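Dipeptidase (Streptococcus thermophilus, PDB 3PEB) probably acts as a manganese-dependent peptidase of the M24B family, present here only as its N-terminal creatinase/prolidase domain. Local coordinates at residues A[5-10]-A[47-52]; A[22-25]-A[29-32]; A[86-91]-A[116-121]; A[101-106]-A[128-133]; A[114-117]-A[122-125]. One frame throughout, in Å; residues are numbered along the deposited sequence. Where two conformers were deposited one is given.

Contact 1: A[5-10]-A[47-52]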
# COMPACT_ATOMS: atom_id res chain seq x y z
N SER A 5 4.47 -0.87 17.00
CA SER A 5 3.70 0.09 16.24
C SER A 5 2.64 -0.66 15.41
O SER A 5 2.66 -1.89 15.30
CB SER A 5 4.62 0.88 15.30
OG SER A 5 5.09 0.01 14.25
N LYS A 6 1.72 0.09 14.82
CA LYS A 6 0.69 -0.54 14.00
C LYS A 6 1.31 -1.14 12.73
O LYS A 6 0.89 -2.20 12.28
CB LYS A 6 -0.39 0.48 13.65
CG LYS A 6 -1.23 0.94 14.86
CD LYS A 6 -2.10 2.10 14.45
CE LYS A 6 -2.77 2.85 15.60
NZ LYS A 6 -3.31 4.16 15.06
N LEU A 7 2.32 -0.48 12.16
CA LEU A 7 3.05 -1.05 11.02
C LEU A 7 3.86 -2.30 11.41
O LEU A 7 3.96 -3.22 10.60
CB LEU A 7 3.95 0.01 10.37
CG LEU A 7 3.19 1.09 9.61
CD1 LEU A 7 4.11 2.26 9.18
CD2 LEU A 7 2.45 0.49 8.38
N ASP A 8 4.40 -2.33 12.63
CA ASP A 8 5.05 -3.55 13.18
C ASP A 8 4.07 -4.73 13.21
O ASP A 8 4.43 -5.86 12.91
CB ASP A 8 5.58 -3.35 14.60
CG ASP A 8 6.81 -2.43 14.68
OD1 ASP A 8 7.55 -2.21 13.69
OD2 ASP A 8 7.01 -1.90 15.79
N ARG A 9 2.82 -4.45 13.59
CA ARG A 9 1.79 -5.48 13.70
C ARG A 9 1.44 -6.02 12.32
O ARG A 9 1.23 -7.20 12.16
CB ARG A 9 0.53 -4.96 14.40
CG ARG A 9 0.67 -4.84 15.91
CD ARG A 9 -0.70 -4.80 16.58
NE ARG A 9 -1.13 -3.43 16.83
CZ ARG A 9 -2.39 -3.07 17.05
NH1 ARG A 9 -3.37 -3.96 17.03
NH2 ARG A 9 -2.67 -1.79 17.28
N ILE A 10 1.37 -5.14 11.32
CA ILE A 10 1.14 -5.57 9.92
C ILE A 10 2.29 -6.47 9.48
O ILE A 10 2.07 -7.51 8.88
CB ILE A 10 1.01 -4.39 8.92
CG1 ILE A 10 -0.27 -3.59 9.21
CG2 ILE A 10 1.02 -4.93 7.44
CD1 ILE A 10 -1.57 -4.21 8.62
N LEU A 47 -0.43 2.27 0.08
CA LEU A 47 0.66 2.14 1.03
C LEU A 47 1.19 0.73 0.92
O LEU A 47 0.45 -0.25 1.13
CB LEU A 47 0.18 2.44 2.44
CG LEU A 47 1.17 2.17 3.59
CD1 LEU A 47 2.26 3.24 3.58
CD2 LEU A 47 0.39 2.14 4.93
N PHE A 48 2.47 0.63 0.62
CA PHE A 48 3.16 -0.66 0.44
C PHE A 48 3.93 -0.97 1.71
O PHE A 48 4.95 -0.34 2.00
CB PHE A 48 4.09 -0.58 -0.78
CG PHE A 48 3.38 -0.32 -2.06
CD1 PHE A 48 2.68 -1.34 -2.69
CD2 PHE A 48 3.38 0.96 -2.65
CE1 PHE A 48 1.97 -1.11 -3.88
CE2 PHE A 48 2.67 1.20 -3.84
CZ PHE A 48 1.98 0.20 -4.47
N VAL A 49 3.41 -1.91 2.51
CA VAL A 49 4.04 -2.32 3.74
C VAL A 49 4.75 -3.65 3.49
O VAL A 49 4.15 -4.72 3.52
CB VAL A 49 3.05 -2.43 4.95
CG1 VAL A 49 3.86 -2.69 6.23
CG2 VAL A 49 2.19 -1.16 5.08
N TYR A 50 6.04 -3.55 3.22
CA TYR A 50 6.88 -4.73 3.08
C TYR A 50 7.15 -5.45 4.39
O TYR A 50 7.27 -4.83 5.47
CB TYR A 50 8.19 -4.38 2.42
CG TYR A 50 8.10 -4.06 0.94
CD1 TYR A 50 8.05 -5.08 -0.01
CD2 TYR A 50 8.06 -2.74 0.49
CE1 TYR A 50 7.97 -4.81 -1.35
CE2 TYR A 50 8.01 -2.45 -0.85
CZ TYR A 50 7.93 -3.48 -1.78
OH TYR A 50 7.91 -3.21 -3.11
N GLU A 51 7.31 -6.76 4.29
CA GLU A 51 7.60 -7.60 5.43
C GLU A 51 9.00 -7.27 6.01
O GLU A 51 9.16 -7.20 7.24
CB GLU A 51 7.56 -9.05 4.98
CG GLU A 51 7.86 -10.08 6.06
CD GLU A 51 8.12 -11.46 5.51
OE1 GLU A 51 8.43 -11.62 4.31
OE2 GLU A 51 8.06 -12.40 6.29
N ASN A 52 9.99 -7.09 5.13
CA ASN A 52 11.38 -6.87 5.57
C ASN A 52 12.08 -5.76 4.78
O ASN A 52 13.26 -5.87 4.49
CB ASN A 52 12.20 -8.17 5.51
CG ASN A 52 13.49 -8.09 6.30
OD1 ASN A 52 13.49 -7.65 7.46
ND2 ASN A 52 14.60 -8.58 5.73

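Contact 2: A[22-25]-A[29-32]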
# COMPACT_ATOMS: atom_id res chain seq x y z
N ALA A 22 2.12 -6.22 2.20
CA ALA A 22 0.72 -5.79 2.26
C ALA A 22 0.54 -4.53 1.41
O ALA A 22 1.33 -3.57 1.51
CB ALA A 22 0.25 -5.49 3.72
N ILE A 23 -0.52 -4.51 0.62
CA ILE A 23 -0.89 -3.32 -0.16
C ILE A 23 -2.17 -2.79 0.45
O ILE A 23 -3.23 -3.41 0.35
CB ILE A 23 -1.12 -3.63 -1.67
CG1 ILE A 23 0.15 -4.24 -2.27
CG2 ILE A 23 -1.53 -2.33 -2.43
CD1 ILE A 23 0.01 -4.67 -3.76
N VAL A 24 -2.05 -1.63 1.10
CA VAL A 24 -3.14 -1.00 1.81
C VAL A 24 -3.70 0.09 0.90
O VAL A 24 -2.96 0.96 0.44
CB VAL A 24 -2.65 -0.42 3.17
CG1 VAL A 24 -3.76 0.35 3.91
CG2 VAL A 24 -2.14 -1.57 4.08
N SER A 25 -5.01 0.03 0.65
CA SER A 25 -5.67 0.93 -0.26
C SER A 25 -6.76 1.79 0.37
O SER A 25 -7.08 2.85 -0.19
CB SER A 25 -6.30 0.15 -1.43
OG SER A 25 -7.18 -0.84 -0.95
N THR A 29 -7.75 3.03 6.48
CA THR A 29 -6.66 2.16 6.96
C THR A 29 -5.31 2.86 6.84
O THR A 29 -4.47 2.73 7.76
CB THR A 29 -6.59 0.83 6.18
OG1 THR A 29 -7.90 0.25 6.11
CG2 THR A 29 -5.58 -0.17 6.80
N VAL A 30 -5.07 3.59 5.73
CA VAL A 30 -3.82 4.32 5.61
C VAL A 30 -3.68 5.29 6.80
O VAL A 30 -2.64 5.35 7.43
CB VAL A 30 -3.70 5.06 4.27
CG1 VAL A 30 -2.47 5.97 4.29
CG2 VAL A 30 -3.58 4.07 3.08
N ASN A 31 -4.72 6.07 7.08
CA ASN A 31 -4.70 7.01 8.21
C ASN A 31 -4.52 6.28 9.54
O ASN A 31 -3.73 6.70 10.40
CB ASN A 31 -5.98 7.87 8.21
CG ASN A 31 -5.94 8.98 9.25
OD1 ASN A 31 -4.95 9.68 9.40
ND2 ASN A 31 -7.03 9.13 9.98
N TYR A 32 -5.24 5.18 9.71
CA TYR A 32 -5.12 4.37 10.93
C TYR A 32 -3.68 3.92 11.18
O TYR A 32 -3.17 4.08 12.29
CB TYR A 32 -6.08 3.18 10.86
CG TYR A 32 -5.90 2.17 11.96
CD1 TYR A 32 -6.27 2.46 13.27
CD2 TYR A 32 -5.34 0.93 11.70
CE1 TYR A 32 -6.10 1.53 14.29
CE2 TYR A 32 -5.17 -0.01 12.70
CZ TYR A 32 -5.54 0.29 13.99
OH TYR A 32 -5.37 -0.66 14.98

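Contact 3: A[86-91]-A[116-121]. With NA (sodium ion), chain M; EDO (1,2-ethanediol), chain C; EDO (1,2-ethanediol), chain H.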
# COMPACT_ATOMS: atom_id res chain seq x y z
N GLN A 86 2.56 2.11 -14.30
CA GLN A 86 3.94 2.21 -14.74
C GLN A 86 4.81 2.92 -13.69
O GLN A 86 5.93 2.51 -13.42
CB GLN A 86 4.02 2.93 -16.08
CG GLN A 86 3.36 2.15 -17.23
CD GLN A 86 3.62 2.77 -18.61
OE1 GLN A 86 3.57 4.00 -18.79
NE2 GLN A 86 3.91 1.92 -19.59
N LYS A 87 4.29 3.99 -13.11
CA LYS A 87 5.06 4.71 -12.07
C LYS A 87 5.33 3.84 -10.84
O LYS A 87 6.46 3.83 -10.31
CB LYS A 87 4.32 5.96 -11.65
CG LYS A 87 5.21 6.99 -11.01
CD LYS A 87 6.00 7.77 -12.08
CE LYS A 87 7.02 8.72 -11.42
NZ LYS A 87 6.43 10.04 -11.04
N ILE A 88 4.32 3.11 -10.38
CA ILE A 88 4.52 2.18 -9.25
C ILE A 88 5.62 1.17 -9.56
O ILE A 88 6.57 0.97 -8.77
CB ILE A 88 3.21 1.47 -8.86
CG1 ILE A 88 2.21 2.47 -8.28
CG2 ILE A 88 3.48 0.35 -7.86
CD1 ILE A 88 0.74 1.95 -8.27
N LYS A 89 5.51 0.53 -10.72
CA LYS A 89 6.46 -0.47 -11.16
C LYS A 89 7.86 0.09 -11.22
O LYS A 89 8.79 -0.59 -10.86
CB LYS A 89 6.09 -0.99 -12.55
CG LYS A 89 6.99 -2.07 -13.12
CD LYS A 89 6.81 -3.37 -12.42
CE LYS A 89 7.56 -4.51 -13.12
NZ LYS A 89 7.12 -5.81 -12.49
N ALA A 90 8.02 1.31 -11.74
CA ALA A 90 9.32 1.94 -11.88
C ALA A 90 9.88 2.37 -10.51
O ALA A 90 11.10 2.38 -10.31
CB ALA A 90 9.25 3.15 -12.84
N GLY A 91 9.00 2.69 -9.57
CA GLY A 91 9.44 3.19 -8.26
C GLY A 91 9.74 2.14 -7.20
O GLY A 91 10.53 2.39 -6.28
N GLN A 116 -2.37 -6.19 -10.50
CA GLN A 116 -1.95 -7.44 -11.13
C GLN A 116 -1.04 -7.21 -12.34
O GLN A 116 -0.29 -8.12 -12.72
CB GLN A 116 -3.16 -8.31 -11.55
CG GLN A 116 -3.83 -9.06 -10.39
CD GLN A 116 -5.05 -9.83 -10.87
OE1 GLN A 116 -6.11 -9.25 -11.12
NE2 GLN A 116 -4.90 -11.12 -11.04
N THR A 117 -1.07 -6.02 -12.95
CA THR A 117 -0.12 -5.74 -14.03
C THR A 117 1.29 -5.42 -13.48
O THR A 117 2.27 -5.53 -14.21
CB THR A 117 -0.54 -4.61 -14.98
OG1 THR A 117 -0.54 -3.36 -14.27
CG2 THR A 117 -1.92 -4.87 -15.63
N VAL A 118 1.36 -5.01 -12.22
CA VAL A 118 2.62 -4.63 -11.56
C VAL A 118 3.24 -5.84 -10.84
O VAL A 118 4.43 -6.12 -10.98
CB VAL A 118 2.37 -3.47 -10.58
CG1 VAL A 118 3.66 -3.08 -9.79
CG2 VAL A 118 1.83 -2.23 -11.31
N PHE A 119 2.43 -6.53 -10.06
CA PHE A 119 2.90 -7.57 -9.15
C PHE A 119 2.69 -8.96 -9.67
O PHE A 119 1.59 -9.29 -10.11
CB PHE A 119 2.23 -7.44 -7.79
CG PHE A 119 2.60 -6.18 -7.07
CD1 PHE A 119 3.79 -6.09 -6.35
CD2 PHE A 119 1.81 -5.05 -7.18
CE1 PHE A 119 4.14 -4.93 -5.73
CE2 PHE A 119 2.16 -3.86 -6.56
CZ PHE A 119 3.33 -3.79 -5.83
N GLU A 120 3.76 -9.73 -9.60
CA GLU A 120 3.74 -11.15 -9.88
C GLU A 120 3.58 -11.84 -8.52
O GLU A 120 4.51 -11.79 -7.67
CB GLU A 120 5.05 -11.60 -10.53
CG GLU A 120 5.12 -13.09 -10.88
CD GLU A 120 4.32 -13.47 -12.13
OE1 GLU A 120 3.70 -12.58 -12.77
OE2 GLU A 120 4.32 -14.68 -12.46
N GLY A 121 2.41 -12.42 -8.31
CA GLY A 121 2.15 -13.24 -7.14
C GLY A 121 0.67 -13.43 -6.88
O GLY A 121 -0.18 -12.91 -7.61
NA NA M . 0.31 -10.38 -11.70
C1 EDO C . 9.71 4.42 -3.18
O1 EDO C . 10.56 3.27 -3.15
C2 EDO C . 10.44 5.61 -3.78
O2 EDO C . 10.76 5.29 -5.13
C1 EDO H . 10.44 -4.42 -10.65
O1 EDO H . 10.85 -5.39 -9.68
C2 EDO H . 10.04 -3.16 -9.91
O2 EDO H . 10.75 -1.99 -10.36
O HOH W 1 4.97 -5.93 -14.32
O HOH W 2 2.28 -10.03 -13.28
O HOH W 3 -0.93 -11.03 -9.72
O HOH W 4 -0.95 -11.24 -13.48

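Contact 4: A[101-106]-A[128-133]. With EDO (1,2-ethanediol), chain E.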
# COMPACT_ATOMS: atom_id res chain seq x y z
N TYR A 101 -0.79 -9.50 0.43
CA TYR A 101 -2.06 -9.22 1.10
C TYR A 101 -2.61 -7.87 0.63
O TYR A 101 -1.88 -6.92 0.51
CB TYR A 101 -1.93 -9.26 2.63
CG TYR A 101 -2.08 -10.67 3.16
CD1 TYR A 101 -1.01 -11.55 3.15
CD2 TYR A 101 -3.32 -11.13 3.61
CE1 TYR A 101 -1.17 -12.86 3.59
CE2 TYR A 101 -3.49 -12.41 4.05
CZ TYR A 101 -2.41 -13.28 4.05
OH TYR A 101 -2.57 -14.56 4.48
N ALA A 102 -3.92 -7.82 0.40
CA ALA A 102 -4.59 -6.58 -0.02
C ALA A 102 -5.99 -6.54 0.56
O ALA A 102 -6.53 -7.56 1.02
CB ALA A 102 -4.61 -6.46 -1.57
N GLU A 103 -6.58 -5.35 0.60
CA GLU A 103 -7.86 -5.19 1.27
C GLU A 103 -9.00 -5.44 0.27
O GLU A 103 -9.41 -4.52 -0.43
CB GLU A 103 -8.00 -3.79 1.86
CG GLU A 103 -6.94 -3.45 2.91
CD GLU A 103 -7.08 -2.03 3.41
OE1 GLU A 103 -6.51 -1.14 2.74
OE2 GLU A 103 -7.79 -1.81 4.43
N PHE A 104 -9.52 -6.66 0.26
CA PHE A 104 -10.50 -7.07 -0.76
C PHE A 104 -11.84 -6.37 -0.62
O PHE A 104 -12.56 -6.28 -1.60
CB PHE A 104 -10.74 -8.58 -0.73
CG PHE A 104 -9.60 -9.43 -1.30
CD1 PHE A 104 -8.38 -8.89 -1.68
CD2 PHE A 104 -9.80 -10.80 -1.44
CE1 PHE A 104 -7.37 -9.72 -2.19
CE2 PHE A 104 -8.81 -11.62 -1.94
CZ PHE A 104 -7.59 -11.09 -2.29
N ASP A 105 -12.20 -5.90 0.58
CA ASP A 105 -13.44 -5.17 0.74
C ASP A 105 -13.32 -3.74 0.20
O ASP A 105 -14.33 -3.11 -0.08
CB ASP A 105 -13.91 -5.13 2.22
CG ASP A 105 -14.56 -6.42 2.69
OD1 ASP A 105 -14.51 -7.48 2.02
OD2 ASP A 105 -15.14 -6.38 3.80
N ASN A 106 -12.11 -3.23 0.01
CA ASN A 106 -11.90 -1.87 -0.42
C ASN A 106 -11.55 -1.75 -1.91
O ASN A 106 -12.06 -0.88 -2.59
CB ASN A 106 -10.79 -1.16 0.39
CG ASN A 106 -10.48 0.24 -0.14
OD1 ASN A 106 -9.47 0.45 -0.81
ND2 ASN A 106 -11.40 1.19 0.12
N PRO A 128 -9.86 -8.88 6.94
CA PRO A 128 -10.18 -9.43 8.26
C PRO A 128 -9.16 -9.03 9.34
O PRO A 128 -9.55 -8.65 10.45
CB PRO A 128 -10.19 -10.94 8.01
CG PRO A 128 -10.63 -11.06 6.56
CD PRO A 128 -9.91 -9.92 5.89
N PHE A 129 -7.88 -9.06 9.00
CA PHE A 129 -6.86 -8.63 9.94
C PHE A 129 -7.00 -7.15 10.31
O PHE A 129 -6.88 -6.80 11.52
CB PHE A 129 -5.47 -8.94 9.44
CG PHE A 129 -4.40 -8.62 10.46
CD1 PHE A 129 -4.35 -9.34 11.64
CD2 PHE A 129 -3.51 -7.58 10.27
CE1 PHE A 129 -3.39 -9.04 12.63
CE2 PHE A 129 -2.54 -7.28 11.26
CZ PHE A 129 -2.50 -8.01 12.42
N ILE A 130 -7.30 -6.29 9.33
CA ILE A 130 -7.48 -4.88 9.63
C ILE A 130 -8.62 -4.69 10.65
O ILE A 130 -8.47 -3.95 11.62
CB ILE A 130 -7.68 -4.01 8.38
CG1 ILE A 130 -6.45 -4.06 7.45
CG2 ILE A 130 -8.02 -2.55 8.75
CD1 ILE A 130 -5.12 -3.77 8.09
N HIS A 131 -9.75 -5.37 10.44
CA HIS A 131 -10.86 -5.30 11.40
C HIS A 131 -10.44 -5.80 12.79
O HIS A 131 -10.77 -5.18 13.81
CB HIS A 131 -12.08 -6.08 10.89
CG HIS A 131 -12.76 -5.44 9.71
ND1 HIS A 131 -12.90 -4.08 9.58
CD2 HIS A 131 -13.36 -6.00 8.63
CE1 HIS A 131 -13.53 -3.82 8.44
NE2 HIS A 131 -13.83 -4.96 7.86
N LYS A 132 -9.69 -6.90 12.83
CA LYS A 132 -9.19 -7.47 14.09
C LYS A 132 -8.33 -6.44 14.85
O LYS A 132 -8.46 -6.29 16.07
CB LYS A 132 -8.36 -8.71 13.79
CG LYS A 132 -8.13 -9.66 14.95
CD LYS A 132 -7.42 -10.94 14.46
CE LYS A 132 -7.69 -12.15 15.38
NZ LYS A 132 -6.95 -12.03 16.68
N MSE A 133 -7.46 -5.73 14.13
CA MSE A 133 -6.60 -4.73 14.75
C MSE A 133 -7.40 -3.65 15.46
O MSE A 133 -6.96 -3.11 16.47
CB MSE A 133 -5.69 -4.05 13.72
CG MSE A 133 -4.55 -4.88 13.25
SE MSE A 133 -3.42 -3.82 12.05
CE MSE A 133 -2.50 -2.79 13.42
C1 EDO E . -15.19 -0.92 -3.37
O1 EDO E . -14.70 0.04 -2.44
C2 EDO E . -15.35 -0.31 -4.75
O2 EDO E . -16.64 0.29 -4.91
O HOH W 5 -15.08 -4.40 5.57

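Contact 5: A[114-117]-A[122-125]. With NA (sodium ion), chain M; EDO (1,2-ethanediol), chain J.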
# COMPACT_ATOMS: atom_id res chain seq x y z
N GLY A 114 -5.16 -3.50 -12.15
CA GLY A 114 -3.97 -2.63 -12.26
C GLY A 114 -2.82 -3.20 -11.45
O GLY A 114 -1.70 -3.32 -11.97
N LEU A 115 -3.08 -3.57 -10.20
CA LEU A 115 -2.03 -4.13 -9.31
C LEU A 115 -1.50 -5.42 -9.87
O LEU A 115 -0.30 -5.72 -9.76
CB LEU A 115 -2.56 -4.35 -7.89
CG LEU A 115 -2.82 -3.07 -7.09
CD1 LEU A 115 -3.59 -3.43 -5.79
CD2 LEU A 115 -1.52 -2.30 -6.83
N GLN A 116 -2.37 -6.19 -10.50
CA GLN A 116 -1.95 -7.44 -11.13
C GLN A 116 -1.04 -7.21 -12.34
O GLN A 116 -0.29 -8.12 -12.72
CB GLN A 116 -3.16 -8.31 -11.55
CG GLN A 116 -3.83 -9.06 -10.39
CD GLN A 116 -5.05 -9.83 -10.87
OE1 GLN A 116 -6.11 -9.25 -11.12
NE2 GLN A 116 -4.90 -11.12 -11.04
N THR A 117 -1.07 -6.02 -12.95
CA THR A 117 -0.12 -5.74 -14.03
C THR A 117 1.29 -5.42 -13.48
O THR A 117 2.27 -5.53 -14.21
CB THR A 117 -0.54 -4.61 -14.98
OG1 THR A 117 -0.54 -3.36 -14.27
CG2 THR A 117 -1.92 -4.87 -15.63
N ARG A 122 0.40 -14.16 -5.81
CA ARG A 122 -0.93 -14.55 -5.40
C ARG A 122 -1.43 -13.58 -4.34
O ARG A 122 -0.72 -13.29 -3.37
CB ARG A 122 -0.89 -15.96 -4.78
CG ARG A 122 -2.25 -16.44 -4.34
CD ARG A 122 -2.25 -17.90 -3.97
NE ARG A 122 -1.92 -18.09 -2.55
CZ ARG A 122 -0.83 -18.69 -2.09
NH1 ARG A 122 0.10 -19.17 -2.91
NH2 ARG A 122 -0.67 -18.82 -0.78
N PHE A 123 -2.66 -13.11 -4.51
CA PHE A 123 -3.23 -12.18 -3.57
C PHE A 123 -4.14 -12.87 -2.56
O PHE A 123 -4.93 -13.78 -2.89
CB PHE A 123 -4.01 -11.08 -4.29
CG PHE A 123 -3.15 -10.05 -4.96
CD1 PHE A 123 -2.53 -10.30 -6.17
CD2 PHE A 123 -3.02 -8.79 -4.40
CE1 PHE A 123 -1.76 -9.32 -6.80
CE2 PHE A 123 -2.25 -7.79 -5.02
CZ PHE A 123 -1.61 -8.07 -6.21
N GLU A 124 -4.05 -12.41 -1.32
CA GLU A 124 -4.85 -12.88 -0.20
C GLU A 124 -5.46 -11.67 0.49
O GLU A 124 -4.98 -10.56 0.32
CB GLU A 124 -4.01 -13.65 0.81
CG GLU A 124 -3.40 -14.97 0.28
CD GLU A 124 -4.42 -16.06 0.01
OE1 GLU A 124 -5.60 -15.94 0.45
OE2 GLU A 124 -4.04 -17.07 -0.64
N ASN A 125 -6.52 -11.91 1.26
CA ASN A 125 -7.34 -10.84 1.83
C ASN A 125 -6.84 -10.36 3.22
O ASN A 125 -6.81 -11.13 4.16
CB ASN A 125 -8.77 -11.32 1.98
CG ASN A 125 -9.75 -10.22 2.29
OD1 ASN A 125 -9.40 -9.03 2.26
ND2 ASN A 125 -11.02 -10.61 2.52
NA NA M . 0.31 -10.38 -11.70
C1 EDO J . -5.25 -14.24 -7.70
O1 EDO J . -4.27 -13.90 -6.72
C2 EDO J . -4.61 -14.10 -9.08
O2 EDO J . -3.27 -13.58 -8.96
O HOH W 2 2.28 -10.03 -13.28
O HOH W 4 -0.95 -11.24 -13.48
O HOH W 3 -0.93 -11.03 -9.72

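Contact 1: A[5-10]-A[47-52]
Leu7 and Ile10 of helix 6-16 rest on Val49 of strand 46-50. Val49 points at the helix and divides its two methyls between them. Its CG2 meets Leu7 CD2 at 3.7 Å. Its CG1, set opposite the backbone N by a chi1 of -172°, meets Ile10 CG2 at 3.8 Å. The side chains of Ile10 and Val49 are roughly perpendicular, so Ile10 lies across the valine. Leu7 CD2 reaches on along the strand to Leu47 CD2, a looser approach of 4.3 Å. No hydrogen bond joins the two segments, and the contact is wholly apolar. This is helix-on-sheet packing in the mixed sheet of the creatinase/prolidase N-terminal domain. The axes of 6-10 and 47-50 come within 9.2 Å, at 64° to each other. Further out, a capping box fixes the first turn of the helix. Asp8 N donates to Ser5 OG at 2.9 Å. In return Ser5 N donates to Asp8 OD2 at 3.0 Å, approaching from above the carboxylate plane, 41° out of it. The other carboxylate oxygen, OD1, forms a salt bridge with Arg11. Ile10 also touches Ala22, Leu33, Ile130 and Met133, which places it where strand 21-24 and two further helices meet. A bound cyclohexylaminoethanesulfonic acid molecule, probably from the crystallisation liquor, lies about 4 Å from the Leu7 side chain.

Contact 2: A[22-25]-A[29-32]
Val24, the last residue of strand 21-24, meets Thr29 and Val30 in the helix that follows. Its CB points toward that helix and sends out two methyl branches. CG1 does the touching. A chi1 of 176° sets it opposite the backbone N and brings it between the two helix residues. There CG1 of Val24 is 3.5 Å from Thr29 CG2, tighter than usual for two carbons. The same Val24 CG1 is 3.7 Å from Thr29 CB. Val24 CG1 also meets Val30 CG2, at 3.8 Å. The second branch, Val24 CG2, stays farther off, 4.6 Å from Thr29 CG2. Thr29 uses its two branches differently. Its methyl faces the valine, while OG1 is hydrogen-bonded to Glu103 OE2. The polar end is therefore satisfied although the residue is buried. No hydrogen bond crosses between 22-25 and 29-32, so the contact itself is apolar. The short connection between strand and helix brings these residues together and folds the start of helix 27-34 back over the strand it follows. Ser25, where the strand gives way to loop, is held by Asn106, whose OD1 is hydrogen-bonded to Ser25 OG. Strand 21-24 lies inside the sheet, between strands 46-50 and 96-102. Val24 also touches Leu47 of the first, and Thr29 touches Ile130 of helix 127-133.

Contact 3: A[86-91]-A[116-121]
Ile88 and Val118 meet with their side chains at about a right angle. Both point into the interface, and the closest atoms are Ile88 CG2 and Val118 CG1, 3.9 Å apart. The same Val118 CG1 lies over one face of its neighbour's ring, 3.6 Å above the plane of Phe119 and offset toward the rim. One methyl thus packs against the helix and the aromatic ring. Lys89 takes a different course on the solvent-exposed side. Its chain bends at chi2 (71°), and NZ turns to the backbone of Val118. NZ donates to Val118 O at 3.1 Å, in the carbonyl plane, with a C=O...N angle of 151°. Helix 84-91 and the end of helix 109-118 are joined in this way on one side of the domain's mixed sheet, where Phe119 and Ile88 both pack on Phe48. NZ of Lys89 has further partners, Thr95 OG1 and water 1. That water accepts from NZ at 2.8 Å and donates to Thr117 O. On either side of Val118 in the sequence, Gln116 O (2.5 Å) and Phe119 O (2.3 Å) bind a sodium ion, and waters 2, 3 and 4 supply the remaining ligands seen. Water 2 also donates to Glu120 OE1, and water 3 to Gly121 O. The chain then turns a corner at Gly121 and enters strand 122-125.

Contact 4: A[101-106]-A[128-133]
Glu103 and Ile130 have the closest CA atoms of the two segments, 8.4 Å apart. Strand 96-102 ends just before Glu103, and the chain continues as a loop through Asn106. The partner segment is regular helix, with Lys132 N bonded to Pro128 O and Met133 N to Phe129 O. The contact joins the C-terminal end of strand 96-102, next to the outermost strand 122-125, to helix 127-133, the last helix of this chain, within the creatinase/prolidase N-terminal domain. Across it, the CG1 of Ile130 lies 4.0 Å from Glu103 OE2. Ile130 runs crosswise to Glu103. Glu103 has a chi1 of -61° and runs extended beyond CG, which carries its carboxylate in front of Ile130. Both carboxylate oxygens are occupied: OE1 accepts from the N atoms of Ser25 and Asp26, and OE2 is held by helix 27-34. These donors would probably stabilise a negative charge on the buried carboxylate. On the helix, the CG of Met133, a selenomethionine, lies 3.7 Å above one face of the Phe129 ring. The Phe129 ring also stacks with that of Phe13. Nearer the solvent, Asp105 OD2 and His131 NE2 are 4.5 Å apart. A bridge by water 5 is doubtful, because His131 has two conformers; in one, the water donates to Asp105 OD2 at 2.7 Å and lies at the ring edge, in plane, 2.7 Å from His131 NE2.

Contact 5: A[114-117]-A[122-125]
A beta-alpha-beta unit is closed here, made of strand 96-102, helix 109-118 and strand 122-125. Phe123 of the last strand turns toward the helix and meets Leu115 and Gln116. Its CZ lies 4.2 Å from Leu115 CB. Its CE1 lies at the same distance, 4.2 Å, from Gln116 CG, so the aliphatic part of the glutamine does the packing. The amide plane of Gln116 is steep to the ring, at 74°. Phe112, in the same helix, meets Phe123 edge-to-face. On the helix, Gly114 O takes two bonds from Thr117. One comes from its N, and the other from OG1 at 2.6 Å, in the carbonyl plane and on a lone pair. On the strand, Arg122 NE forms a salt bridge with Glu124 OE2 at 3.0 Å. It uses the anti lone pair of that oxygen, and the bond is nearly straight at 175°. Phe123 N donates to O1 of an ethanediol molecule, probably from the crystallisation liquor, at 2.8 Å. With no hydrogen bond between 114-117 and 122-125, packing of side-chain carbons alone joins helix to strand here, while the strand's backbone bonds go to strand 96-102.

All five contacts belong to one domain and are built round one mixed six-stranded sheet. Contacts 1, 2 and 4 gather where helices 6-16, 27-34 and 127-133 pack together, and the centres of contacts 2 and 4 are about 9 Å apart. Contacts 3 and 5 share helix 109-118, Gln116 and the sodium ion, with centres about 10 Å apart. Ile23 connects the two groups, touching Phe119, Leu115 and Phe123. Along the chain, contact 2 falls between the segments of contact 1, and contact 5 between those of contact 4, while contacts 3 and 4 interleave. Early and late parts of the sequence are thereby tied into a single compact domain.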